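Local coordinates for nickel ABC transporter (Nickel-binding protein) (Bacillus halodurans, PDB 3T66) that probably serves as the extracellular solute-binding component of an ABC transporter, perhaps for nickel or peptides, at residues Ser203-Glu207 against Ser208-Asp212; Gly338-Ala341 against Glu342-Leu345. All blocks are in the same frame, centred on the assembly; numbering follows the deposited sequence.

Interaction 1: residues Ser203-Glu207 against Ser208-Asp212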
# COMPACT_ATOMS: atom_id res chain seq x y z
N SER A 203 17.73 9.66 12.26
CA SER A 203 17.47 11.03 12.69
C SER A 203 18.80 11.81 12.91
O SER A 203 18.97 12.94 12.43
CB SER A 203 16.58 11.04 13.94
OG SER A 203 15.23 10.65 13.68
N LEU A 204 19.76 11.16 13.58
CA LEU A 204 21.07 11.74 13.84
C LEU A 204 21.80 12.11 12.56
O LEU A 204 22.22 13.26 12.40
CB LEU A 204 21.91 10.75 14.66
CG LEU A 204 23.19 11.23 15.34
CD1 LEU A 204 22.84 12.25 16.41
CD2 LEU A 204 23.96 10.05 15.91
N ALA A 205 21.93 11.11 11.68
CA ALA A 205 22.56 11.23 10.36
C ALA A 205 22.08 12.44 9.62
O ALA A 205 22.87 13.20 9.05
CB ALA A 205 22.29 10.02 9.56
N LEU A 206 20.77 12.66 9.64
CA LEU A 206 20.25 13.88 9.03
C LEU A 206 20.69 15.12 9.79
O LEU A 206 21.08 16.12 9.18
CB LEU A 206 18.73 13.85 8.86
CG LEU A 206 18.19 15.13 8.23
CD1 LEU A 206 18.71 15.39 6.83
CD2 LEU A 206 16.73 15.07 8.24
N GLU A 207 20.61 15.05 11.11
CA GLU A 207 20.92 16.19 11.96
C GLU A 207 22.38 16.53 11.83
O GLU A 207 22.74 17.66 11.48
CB GLU A 207 20.57 15.91 13.41
CG GLU A 207 20.06 17.15 14.15
CD GLU A 207 19.16 16.81 15.36
OE1 GLU A 207 18.80 15.61 15.52
OE2 GLU A 207 18.83 17.75 16.15
N SER A 208 23.23 15.54 12.06
CA SER A 208 24.66 15.73 11.94
C SER A 208 25.01 16.20 10.53
O SER A 208 26.11 16.66 10.31
CB SER A 208 25.43 14.45 12.31
OG SER A 208 25.66 13.60 11.19
N GLY A 209 24.08 16.11 9.58
CA GLY A 209 24.33 16.53 8.19
C GLY A 209 25.14 15.52 7.42
O GLY A 209 25.67 15.85 6.37
N GLN A 210 25.25 14.30 7.96
CA GLN A 210 25.84 13.09 7.33
C GLN A 210 24.94 12.45 6.24
O GLN A 210 25.34 11.48 5.57
CB GLN A 210 26.06 12.02 8.41
CG GLN A 210 27.49 11.68 8.88
CD GLN A 210 27.55 10.35 9.74
OE1 GLN A 210 26.58 9.58 9.85
NE2 GLN A 210 28.72 10.09 10.33
N ALA A 211 23.70 12.95 6.13
CA ALA A 211 22.67 12.49 5.17
C ALA A 211 21.87 13.70 4.71
O ALA A 211 21.81 14.71 5.44
CB ALA A 211 21.77 11.50 5.82
N ASP A 212 21.27 13.63 3.52
CA ASP A 212 20.46 14.75 3.03
C ASP A 212 19.00 14.44 3.17
O ASP A 212 18.20 15.34 3.43
CB ASP A 212 20.71 15.04 1.58
CG ASP A 212 22.14 14.88 1.19
OD1 ASP A 212 22.99 15.57 1.78
OD2 ASP A 212 22.39 14.05 0.28
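A Schellman motif, with weak bonds, closes helix 199-207 before the chain passes into strand 213-215, and Ala205 and Leu206 of the last turn meet Gln210, Ala211 and Asp212 of the exit loop. Ser208 N bonds to Leu204 O in the helical i to i-4 pattern, with an N-H...O angle of 167°. Gly209 follows with positive phi (77°) and swings the chain back over the helix end. Two weak bonds belong to this reversal: Gly209 N approaches Leu206 O, although the place of that nitrogen is less certain, and Gln210 N reaches Ala205 O at 2.8 Å with a bent geometry. Gln210 N also lies 3.3 Å from Ser208 OG, again a weak bond, so its backbone N-H is divided between a helix carbonyl and a side-chain hydroxyl.

Next to the turn, CB of Ala211 lies 4.1 Å from CB of Ala205. With its CG anti to the backbone N (chi1 180°), Leu206 brings CD1 against the loop backbone, 3.4 Å from Asp212 O and 3.5 Å from Ala211 O. Ala205 also rests on Leu18 of strand 14-19, while the Asp212 carboxylate makes a salt bridge with Lys467. The chemistry thus combines carbonyls at the helix end, met by weak amide bonds from the returning chain, with a small apolar contact beside them, a combination that turns the chain from the helix toward strand 213-215.

Interaction 2: residues Gly338-Ala341 against Glu342-Leu345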
# COMPACT_ATOMS: atom_id res chain seq x y z
N GLY A 338 0.44 -7.80 18.46
CA GLY A 338 1.73 -7.14 18.71
C GLY A 338 2.40 -6.42 17.53
O GLY A 338 2.83 -5.25 17.66
N SER A 339 2.48 -7.14 16.39
CA SER A 339 3.22 -6.70 15.19
C SER A 339 3.20 -5.18 14.90
O SER A 339 4.18 -4.62 14.41
CB SER A 339 2.75 -7.51 13.98
N ARG A 340 2.07 -4.52 15.22
CA ARG A 340 1.87 -3.08 15.00
C ARG A 340 1.45 -2.39 16.29
O ARG A 340 0.29 -2.49 16.69
CB ARG A 340 0.78 -2.87 13.95
CG ARG A 340 1.32 -2.65 12.56
CD ARG A 340 0.49 -3.33 11.45
NE ARG A 340 1.33 -3.47 10.27
CZ ARG A 340 1.82 -2.45 9.57
NH1 ARG A 340 1.51 -1.19 9.91
NH2 ARG A 340 2.62 -2.67 8.54
N ALA A 341 2.38 -1.66 16.90
CA ALA A 341 2.23 -1.25 18.30
C ALA A 341 1.14 -0.21 18.60
O ALA A 341 0.75 -0.03 19.77
CB ALA A 341 3.58 -0.82 18.89
N GLU A 342 0.67 0.49 17.56
CA GLU A 342 -0.46 1.44 17.72
C GLU A 342 -1.83 0.75 17.76
O GLU A 342 -2.80 1.36 18.22
CB GLU A 342 -0.46 2.58 16.67
CG GLU A 342 -0.60 2.17 15.17
CD GLU A 342 0.67 1.54 14.53
OE1 GLU A 342 0.56 0.96 13.42
OE2 GLU A 342 1.79 1.62 15.13
N LEU A 343 -1.91 -0.48 17.28
CA LEU A 343 -3.20 -1.20 17.24
C LEU A 343 -3.78 -1.48 18.64
O LEU A 343 -4.91 -1.05 18.91
CB LEU A 343 -3.11 -2.48 16.41
CG LEU A 343 -2.90 -2.45 14.91
CD1 LEU A 343 -2.71 -3.88 14.45
CD2 LEU A 343 -4.08 -1.85 14.19
N PRO A 344 -3.00 -2.17 19.53
CA PRO A 344 -3.34 -2.36 20.93
C PRO A 344 -3.72 -1.08 21.66
O PRO A 344 -4.51 -1.11 22.58
CB PRO A 344 -2.04 -2.90 21.49
CG PRO A 344 -1.56 -3.74 20.44
CD PRO A 344 -1.79 -2.95 19.20
N LEU A 345 -3.17 0.05 21.24
CA LEU A 345 -3.60 1.32 21.81
C LEU A 345 -4.99 1.72 21.34
O LEU A 345 -5.73 2.35 22.12
CB LEU A 345 -2.56 2.41 21.54
CG LEU A 345 -1.28 2.21 22.38
CD1 LEU A 345 -0.03 2.64 21.61
CD2 LEU A 345 -1.34 2.92 23.77
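Arg340 meets Leu343 and Glu342 across a tight turn. Leu343 N donates to Arg340 O at 3.0 Å, a fairly straight bond (157°) whose donor stands above the carbonyl plane. The apolar part of the same pair lies close by: CD1 of Leu343 packs on CB of Arg340 at 3.7 Å, and CB and CG of Leu343 border Arg340 O. The Leu343 chi1 of -68° sets CG beside the backbone N, on the side of Arg340 CB. Pro344, which has no N-H to offer, turns its ring carbon CD to Arg340 O at 3.3 Å.

Arg340 and Glu342 run side by side in the same direction. Glu342 OE1 touches the aliphatic CG of Arg340 at 3.8 Å, whereas Arg340 NH1 lies 4.2 Å from Glu342 OE1, beyond a salt bridge, and the guanidinium and carboxylate planes are almost perpendicular (84°). The opposite charges probably attract without a direct bond. Within the same first turn of the helix as Leu343, Leu345 CD1 comes to 3.3 Å from Ala341 O.

Further out, His242 of strand 240-246 touches both Arg340 and Glu342, Thr336 of strand 328-336 backs Leu343 and Pro344, and Ile275 of helix 268-275 meets Glu342 and Leu345. The arrangement is a type I beta turn from Arg340 to Leu343, leading from the loop after strand 328-336 into the proline-containing first turn of helix 343-356.

How the interactions relate
Interaction 1 precedes interaction 2 along the chain, and both lie in the part of the protein characteristic of family 5 solute-binding proteins. Their centres are 29 Å apart and their nearest atoms about 16 Å, so neither touches the other. Each sits where a helix joins a loop, but at opposite ends: 203-212 leaves helix 199-207 for strand 213-215, while 338-345 brings the chain from strand 328-336 into helix 343-356. Strand 451-464 links their surroundings, pairing with 213-215 and also with 240-246, whose residues touch interaction 2. They are therefore separate local connections between helices and strands, both away from the calcium-binding residue Asp179.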